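Side-chain contact in L-threonine-O-3-phosphate decarboxylase (Porphyromonas gingivalis, PDB 3FKD), which probably works as a pyridoxal 5'-phosphate-dependent lyase of the aminotransferase class I and II family, decarboxylating L-threonine O-3-phosphate: residues Gln147-Glu150 with Ile151-Leu155. Residues are numbered along the deposited sequence; the frame is centred on the assembly and turned at random.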
loop_
_atom_site.group_PDB
_atom_site.type_symbol
_atom_site.label_atom_id
_atom_site.label_comp_id
_atom_site.label_asym_id
_atom_site.label_seq_id
_atom_site.Cartn_x
_atom_site.Cartn_y
_atom_site.Cartn_z
ATOM N N GLN A 147 14.818 27.584 7.756
ATOM C CA GLN A 147 15.715 27.898 6.657
ATOM C C GLN A 147 16.570 26.691 6.377
ATOM O O GLN A 147 17.047 26.054 7.301
ATOM C CB GLN A 147 16.626 29.064 7.045
ATOM C CG GLN A 147 15.926 30.392 7.177
ATOM C CD GLN A 147 15.274 30.772 5.891
ATOM O OE1 GLN A 147 15.941 30.868 4.859
ATOM N NE2 GLN A 147 13.957 30.979 5.923
ATOM N N ARG A 148 16.772 26.394 5.094
ATOM C CA ARG A 148 17.652 25.308 4.661
ATOM C C ARG A 148 18.892 25.320 5.525
ATOM O O ARG A 148 19.458 24.276 5.821
ATOM C CB ARG A 148 18.009 25.467 3.169
ATOM C CG ARG A 148 19.427 25.059 2.814
ATOM C CD ARG A 148 19.755 25.097 1.321
ATOM N NE ARG A 148 20.998 24.353 1.130
ATOM C CZ ARG A 148 21.072 23.063 0.788
ATOM N NH1 ARG A 148 19.968 22.382 0.529
ATOM N NH2 ARG A 148 22.249 22.458 0.673
ATOM N N THR A 149 19.271 26.524 5.951
ATOM C CA THR A 149 20.447 26.781 6.790
ATOM C C THR A 149 20.274 26.400 8.257
ATOM O O THR A 149 21.202 25.906 8.887
ATOM C CB THR A 149 20.812 28.273 6.741
ATOM O OG1 THR A 149 20.790 28.717 5.381
ATOM C CG2 THR A 149 22.187 28.517 7.321
ATOM N N GLU A 150 19.098 26.649 8.812
ATOM C CA GLU A 150 18.845 26.297 10.206
ATOM C C GLU A 150 18.887 24.786 10.321
ATOM O O GLU A 150 19.420 24.225 11.282
ATOM C CB GLU A 150 17.493 26.843 10.663
ATOM C CG GLU A 150 17.022 26.278 11.990
ATOM C CD GLU A 150 17.901 26.672 13.176
ATOM O OE1 GLU A 150 18.734 27.604 13.039
ATOM O OE2 GLU A 150 17.746 26.048 14.253
ATOM N N ILE A 151 18.353 24.125 9.308
ATOM C CA ILE A 151 18.373 22.682 9.263
ATOM C C ILE A 151 19.807 22.154 9.185
ATOM O O ILE A 151 20.174 21.296 9.988
ATOM C CB ILE A 151 17.477 22.140 8.137
ATOM C CG1 ILE A 151 16.011 22.378 8.503
ATOM C CG2 ILE A 151 17.702 20.665 7.953
ATOM C CD1 ILE A 151 15.006 21.800 7.552
ATOM N N LEU A 152 20.621 22.671 8.257
ATOM C CA LEU A 152 22.026 22.223 8.147
ATOM C C LEU A 152 22.855 22.265 9.455
ATOM O O LEU A 152 23.722 21.425 9.676
ATOM C CB LEU A 152 22.771 22.955 7.020
ATOM C CG LEU A 152 22.154 22.687 5.659
ATOM C CD1 LEU A 152 22.699 23.583 4.564
ATOM C CD2 LEU A 152 22.357 21.196 5.325
ATOM N N ARG A 153 22.611 23.231 10.325
ATOM C CA ARG A 153 23.410 23.256 11.536
ATOM C C ARG A 153 22.906 22.223 12.521
ATOM O O ARG A 153 23.690 21.685 13.291
ATOM C CB ARG A 153 23.550 24.658 12.145
ATOM C CG ARG A 153 22.361 25.219 12.942
ATOM C CD ARG A 153 22.355 26.740 12.757
ATOM N NE ARG A 153 23.086 27.046 11.520
ATOM C CZ ARG A 153 24.085 27.922 11.419
ATOM N NH1 ARG A 153 24.453 28.641 12.478
ATOM N NH2 ARG A 153 24.699 28.093 10.254
ATOM N N LEU A 154 21.614 21.901 12.463
ATOM C CA LEU A 154 21.085 20.784 13.251
ATOM C C LEU A 154 21.703 19.417 12.853
ATOM O O LEU A 154 22.072 18.605 13.707
ATOM C CB LEU A 154 19.570 20.695 13.092
ATOM C CG LEU A 154 18.684 21.867 13.438
ATOM C CD1 LEU A 154 17.429 21.792 12.614
ATOM C CD2 LEU A 154 18.364 21.815 14.923
ATOM N N LEU A 155 21.756 19.157 11.552
ATOM C CA LEU A 155 22.354 17.949 11.027
ATOM C C LEU A 155 23.778 17.869 11.511
ATOM O O LEU A 155 24.244 16.823 11.948
ATOM C CB LEU A 155 22.345 17.968 9.489
ATOM C CG LEU A 155 21.108 17.532 8.682
ATOM C CD1 LEU A 155 20.162 16.680 9.500
ATOM C CD2 LEU A 155 20.381 18.696 8.125
#
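Ile-151 N closes the first turn of helix 148-157 on Gln-147 O, the N-cap residue's carbonyl, at 3.1 Å and nearly straight, with an N-H...O angle of 167°. One residue on, Leu-152 N bonds to Arg-148 O, also at 3.1 Å. The next two i-to-i+4 bonds, Arg-153 N to Thr-149 O and Leu-154 N to Glu-150 O, are weak. Thr-149 O lies at the edge of the Arg-153 guanidinium, near its plane, and takes a second weak bond from Arg-153 NE at 3.4 Å. Bends at chi2 and chi3 fold Arg-153 back over Thr-149, its NH2 3.9 Å from Thr-149 CG2. Glu-150 crosses this side chain at about a right angle; Glu-150 OE1 meets Arg-153 CD at 3.7 Å and is 4.6 Å from Arg-153 NE, too far for a salt bridge, though the opposite charges may attract weakly. The helix is the crossover of a beta-alpha-beta unit between parallel strands 132-136 and 162-166, and Ile-151 and Leu-154 rest on Leu-165 and Phe-163 of the latter strand. On another flank, Leu-152 CD1 lies against the extended Arg-148 chain, 3.9 Å from Arg-148 NE, while the guanidinium continues to a salt bridge with Asp-182.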